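PDB 3AX6: phosphoribosylaminoimidazole carboxylase, ATPase subunit from Thermotoga maritima, which probably catalyses the ATP-dependent carboxylation of 5-aminoimidazole ribonucleotide with bicarbonate to N5-carboxyaminoimidazole ribonucleotide in de novo purine biosynthesis. Local coordinates for residues M181-E186 with L288-T293. Residues are numbered along the deposited sequence; the frame is centred on the assembly and turned at random.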
# COMPACT_ATOMS: atom_id res chain seq x y z
N MSE A 181 -11.49 -14.67 -3.74
CA MSE A 181 -11.58 -13.54 -4.65
C MSE A 181 -11.15 -14.04 -6.03
O MSE A 181 -10.18 -14.79 -6.15
CB MSE A 181 -10.61 -12.42 -4.23
CG MSE A 181 -10.77 -11.92 -2.80
SE MSE A 181 -12.52 -11.25 -2.40
CE MSE A 181 -12.62 -9.81 -3.68
N VAL A 182 -11.87 -13.63 -7.06
CA VAL A 182 -11.51 -14.00 -8.42
C VAL A 182 -11.79 -12.81 -9.35
O VAL A 182 -12.87 -12.22 -9.36
CB VAL A 182 -12.26 -15.30 -8.87
CG1 VAL A 182 -13.68 -15.27 -8.42
CG2 VAL A 182 -12.18 -15.44 -10.38
N ALA A 183 -10.77 -12.41 -10.11
CA ALA A 183 -10.91 -11.28 -11.00
C ALA A 183 -10.92 -11.75 -12.44
O ALA A 183 -10.30 -12.77 -12.78
CB ALA A 183 -9.77 -10.30 -10.79
N ARG A 184 -11.62 -11.01 -13.29
CA ARG A 184 -11.70 -11.35 -14.70
C ARG A 184 -11.74 -10.09 -15.56
O ARG A 184 -12.37 -9.09 -15.20
CB ARG A 184 -12.96 -12.20 -14.96
CG ARG A 184 -13.16 -12.63 -16.41
CD ARG A 184 -14.35 -13.57 -16.54
NE ARG A 184 -14.62 -13.99 -17.92
CZ ARG A 184 -15.11 -13.20 -18.87
NH1 ARG A 184 -15.38 -11.92 -18.61
NH2 ARG A 184 -15.33 -13.68 -20.09
N ASN A 185 -11.04 -10.18 -16.70
CA ASN A 185 -10.93 -9.13 -17.73
C ASN A 185 -12.06 -9.27 -18.71
O ASN A 185 -12.76 -10.28 -18.72
CB ASN A 185 -9.66 -9.34 -18.55
CG ASN A 185 -8.51 -8.55 -18.05
OD1 ASN A 185 -7.40 -8.66 -18.57
ND2 ASN A 185 -8.76 -7.73 -17.04
N GLU A 186 -12.22 -8.28 -19.58
CA GLU A 186 -13.24 -8.37 -20.61
C GLU A 186 -12.65 -9.30 -21.67
O GLU A 186 -13.38 -9.96 -22.40
CB GLU A 186 -13.54 -6.99 -21.20
CG GLU A 186 -14.80 -6.99 -22.06
CD GLU A 186 -15.42 -5.61 -22.18
OE1 GLU A 186 -16.53 -5.50 -22.74
OE2 GLU A 186 -14.80 -4.63 -21.71
N LEU A 288 -6.72 -4.66 -18.51
CA LEU A 288 -5.26 -4.74 -18.54
C LEU A 288 -4.88 -6.12 -18.04
O LEU A 288 -5.69 -6.81 -17.42
CB LEU A 288 -4.66 -3.69 -17.61
CG LEU A 288 -4.89 -2.22 -17.96
CD1 LEU A 288 -4.58 -1.35 -16.76
CD2 LEU A 288 -4.02 -1.85 -19.14
N PRO A 289 -3.64 -6.57 -18.32
CA PRO A 289 -3.20 -7.89 -17.86
C PRO A 289 -3.32 -7.96 -16.33
O PRO A 289 -2.92 -7.04 -15.61
CB PRO A 289 -1.76 -7.96 -18.34
CG PRO A 289 -1.81 -7.20 -19.63
CD PRO A 289 -2.67 -6.00 -19.28
N LEU A 290 -3.89 -9.05 -15.85
CA LEU A 290 -4.09 -9.24 -14.41
C LEU A 290 -2.78 -9.57 -13.68
O LEU A 290 -1.87 -10.15 -14.26
CB LEU A 290 -5.12 -10.35 -14.18
CG LEU A 290 -6.60 -9.94 -14.12
CD1 LEU A 290 -6.86 -8.75 -15.02
CD2 LEU A 290 -7.48 -11.13 -14.50
N GLY A 291 -2.70 -9.18 -12.41
CA GLY A 291 -1.51 -9.44 -11.63
C GLY A 291 -1.50 -10.75 -10.87
O GLY A 291 -2.55 -11.31 -10.55
N SER A 292 -0.30 -11.24 -10.58
CA SER A 292 -0.13 -12.49 -9.85
C SER A 292 -0.87 -12.54 -8.52
O SER A 292 -0.87 -11.56 -7.77
CB SER A 292 1.35 -12.73 -9.59
OG SER A 292 1.50 -13.65 -8.53
N THR A 293 -1.49 -13.68 -8.21
CA THR A 293 -2.20 -13.81 -6.95
C THR A 293 -1.43 -14.68 -5.96
O THR A 293 -2.01 -15.19 -5.00
CB THR A 293 -3.58 -14.48 -7.13
OG1 THR A 293 -3.39 -15.82 -7.61
CG2 THR A 293 -4.44 -13.67 -8.11
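The backbone carbonyl of Leu288 meets the side-chain amide of Asn185, its O lying 3.4 Å from Asn185 CG. Here, away from the nucleotide site, the loop following helix 277-285 passes the end of strand 174-184, and the two CA atoms of this pair are 7.2 Å apart. The side chain of Leu288 starts away from the strand and packs on Leu323 of the second subunit, so that Leu288 presents its carbonyl to one partner and its isobutyl group to another. Pro289 likewise points its CB away and packs on Glu320 of that subunit. Leu290 then reverses the direction and supplies the apolar part of the contact. Its CD1 branch lies against the amide, 3.5 Å from Asn185 CG, as the two side chains run past each other, heading in opposite directions. CD1 stands only 31° (chi2) from eclipsing CA, a non-staggered placement that brings this methyl to Asn185. The other branch, CD2, rests over the strand backbone: it is 3.7 Å from Ala183 O and 4.2 Å from Arg184 CA. It also meets the methyl of Ala183, with Leu290 CD2 4.4 Å from Ala183 CB. Beyond Leu290 the loop is tied to other parts of the fold, as Gly291 O accepts a hydrogen bond from Gln280 NE2 and Thr293 OG1 is hydrogen-bonded to Cys192 O in strand 190-198. An alanine in place of Asn185 would probably open a gap beside Leu290 CD1 and leave the carbonyl of Leu288 without the polar group that faces it from the strand end. The 190 Å² interface thus sets a carboxamide against a carbonyl and lays one leucine methyl on an inner strand, so its hold relies largely on close apolar fit.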